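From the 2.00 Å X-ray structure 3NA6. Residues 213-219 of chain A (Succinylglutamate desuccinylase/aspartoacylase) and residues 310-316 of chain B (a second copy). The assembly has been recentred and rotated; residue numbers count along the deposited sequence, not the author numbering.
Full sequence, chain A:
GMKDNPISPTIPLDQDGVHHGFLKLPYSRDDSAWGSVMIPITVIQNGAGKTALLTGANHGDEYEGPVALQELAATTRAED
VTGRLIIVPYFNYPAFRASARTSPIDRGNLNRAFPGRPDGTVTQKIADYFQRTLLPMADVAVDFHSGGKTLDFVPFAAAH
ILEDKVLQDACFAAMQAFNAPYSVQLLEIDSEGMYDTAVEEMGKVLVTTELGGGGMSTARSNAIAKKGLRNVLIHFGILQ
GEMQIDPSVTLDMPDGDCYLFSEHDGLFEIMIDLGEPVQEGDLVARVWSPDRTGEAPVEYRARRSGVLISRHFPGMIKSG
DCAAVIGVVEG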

# COMPACT_ATOMS: atom_id res chain seq x y z
N GLY A 213 6.91 27.55 5.08
CA GLY A 213 6.98 26.20 4.54
C GLY A 213 7.22 25.15 5.61
O GLY A 213 7.00 25.40 6.79
N GLY A 214 7.66 23.97 5.17
CA GLY A 214 7.92 22.81 6.02
C GLY A 214 6.66 22.08 6.41
O GLY A 214 6.69 21.22 7.30
N GLY A 215 5.53 22.39 5.78
CA GLY A 215 4.29 21.72 6.17
C GLY A 215 3.75 22.15 7.54
O GLY A 215 3.05 21.39 8.20
N MSE A 216 4.03 23.39 7.92
CA MSE A 216 3.67 23.91 9.23
C MSE A 216 3.53 25.40 9.11
O MSE A 216 3.91 25.98 8.10
N SER A 217 3.02 26.01 10.15
CA SER A 217 3.08 27.44 10.28
C SER A 217 3.27 27.87 11.73
O SER A 217 2.95 27.15 12.64
N THR A 218 3.77 29.10 11.90
CA THR A 218 4.09 29.69 13.19
C THR A 218 3.11 30.84 13.45
O THR A 218 2.42 31.29 12.52
N ALA A 219 3.07 31.33 14.68
CA ALA A 219 2.28 32.53 15.00
C ALA A 219 2.76 33.70 14.14
O ALA A 219 1.94 34.48 13.65
N SER B 310 7.55 23.31 23.86
CA SER B 310 7.29 22.25 22.90
C SER B 310 6.01 22.55 22.16
O SER B 310 5.08 23.11 22.74
N ARG B 311 5.94 22.19 20.88
CA ARG B 311 4.68 22.33 20.12
C ARG B 311 4.46 21.21 19.14
O ARG B 311 5.41 20.65 18.61
N HIS B 312 3.19 20.91 18.88
CA HIS B 312 2.81 20.08 17.75
C HIS B 312 3.33 20.79 16.52
O HIS B 312 3.11 21.99 16.38
N PHE B 313 3.98 20.06 15.61
CA PHE B 313 4.56 20.68 14.42
C PHE B 313 3.64 20.81 13.17
O PHE B 313 3.46 21.92 12.68
N PRO B 314 3.03 19.70 12.68
CA PRO B 314 2.34 19.77 11.42
C PRO B 314 1.10 20.65 11.42
O PRO B 314 0.50 20.89 12.46
N GLY B 315 0.75 21.15 10.24
CA GLY B 315 -0.41 21.97 10.03
C GLY B 315 -1.70 21.34 10.49
O GLY B 315 -2.61 22.04 10.90
N MSE B 316 -1.77 20.02 10.40
CA MSE B 316 -2.97 19.30 10.76
C MSE B 316 -2.64 18.64 12.09
O MSE B 316 -1.54 18.07 12.25

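Along chain B the contact begins after S310(B), whose side chain is out of reach of the other stretch and is satisfied elsewhere in the structure. R311(B) is the first residue to reach across: its CA-to-CB bond points toward chain A, and chi angles of 53° (p), 158° (t), -65° (m) and -178° carry the guanidinium to the carbonyl of S217(A). Both terminal nitrogens donate to that oxygen, NH1 to S217(A) O at 2.9 Å with an N-H...O angle of 161°, NH2 to the same S217(A) O at 3.3 Å and 139°, so NH1 has the better geometry. The group is also held from its own strand, because R311(B) NE donates to H312(B) O at 2.8 Å. S217(A) O lies at the guanidinium edge, while the CE of the selenomethionine M216(A) sits over one face, 3.5 Å from R311(B) NH1.

H312(B) (chi1 175°, t) takes no part in the contact; its NE2 donates to M316(B) O at 2.8 Å, tying the loop across its own residues.

F313(B) (chi1 -173°, t; chi2 87°) leaves its backbone sideways, but its ring end comes nearer chain A. M216(A), its CA-to-CB bond directed toward chain B and chi1 61° (p), sets CB over one ring face, 4.0 Å from the centroid and 16° off the normal, a CH-pi geometry; M216(A) CG approaches F313(B) CZ to 3.4 Å. At the ring edge, G214(A) O lies 3.5 Å from F313(B) CE2. Water 1 accepts from S217(A) N (2.9 Å) and R311(B) NH2 (2.8 Å) and donates to F313(B) O (2.9 Å), bridging the stretches.

The CA-to-CB bond of P314(B) points away from chain A. Beyond it the backbone takes over: G315(B) N donates to G215(A) O at 3.1 Å and 150°.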

# COMPACT_ATOMS: atom_id res chain seq x y z
CB MSE A 216 4.77 23.61 10.26
CG MSE A 216 6.11 24.22 9.92
SE MSE A 216 6.41 25.97 10.71
CE MSE A 216 6.71 25.45 12.55
CB SER A 217 1.81 28.08 9.69
OG SER A 217 0.68 27.79 10.48
CB THR A 218 5.54 30.25 13.19
OG1 THR A 218 5.66 31.30 12.23
CG2 THR A 218 6.59 29.15 12.88
CB ALA A 219 2.34 32.90 16.49
CB SER B 310 7.14 20.90 23.61
OG SER B 310 7.13 19.87 22.62
CB ARG B 311 4.63 23.67 19.37
CG ARG B 311 5.84 23.98 18.47
CD ARG B 311 5.48 25.01 17.37
NE ARG B 311 4.48 24.46 16.43
CZ ARG B 311 4.00 25.09 15.35
NH1 ARG B 311 4.40 26.31 15.05
NH2 ARG B 311 3.10 24.49 14.58
CB HIS B 312 1.28 19.98 17.67
CG HIS B 312 0.77 19.24 16.48
ND1 HIS B 312 0.71 17.86 16.42
CD2 HIS B 312 0.24 19.69 15.31
CE1 HIS B 312 0.20 17.50 15.25
NE2 HIS B 312 -0.10 18.59 14.57
CB PHE B 313 5.88 19.99 14.10
CG PHE B 313 6.66 20.62 13.00
CD1 PHE B 313 7.52 21.65 13.27
CD2 PHE B 313 6.57 20.15 11.70
CE1 PHE B 313 8.25 22.24 12.28
CE2 PHE B 313 7.31 20.72 10.71
CZ PHE B 313 8.17 21.77 11.01
CB PRO B 314 1.95 18.28 11.13
CG PRO B 314 2.85 17.47 11.97
CD PRO B 314 3.10 18.32 13.20
CB MSE B 316 -3.21 18.26 9.66
CG MSE B 316 -4.55 17.69 9.62
SE MSE B 316 -5.90 18.96 8.93
CE MSE B 316 -7.27 17.83 9.78
O HOH W 1 1.76 24.23 12.08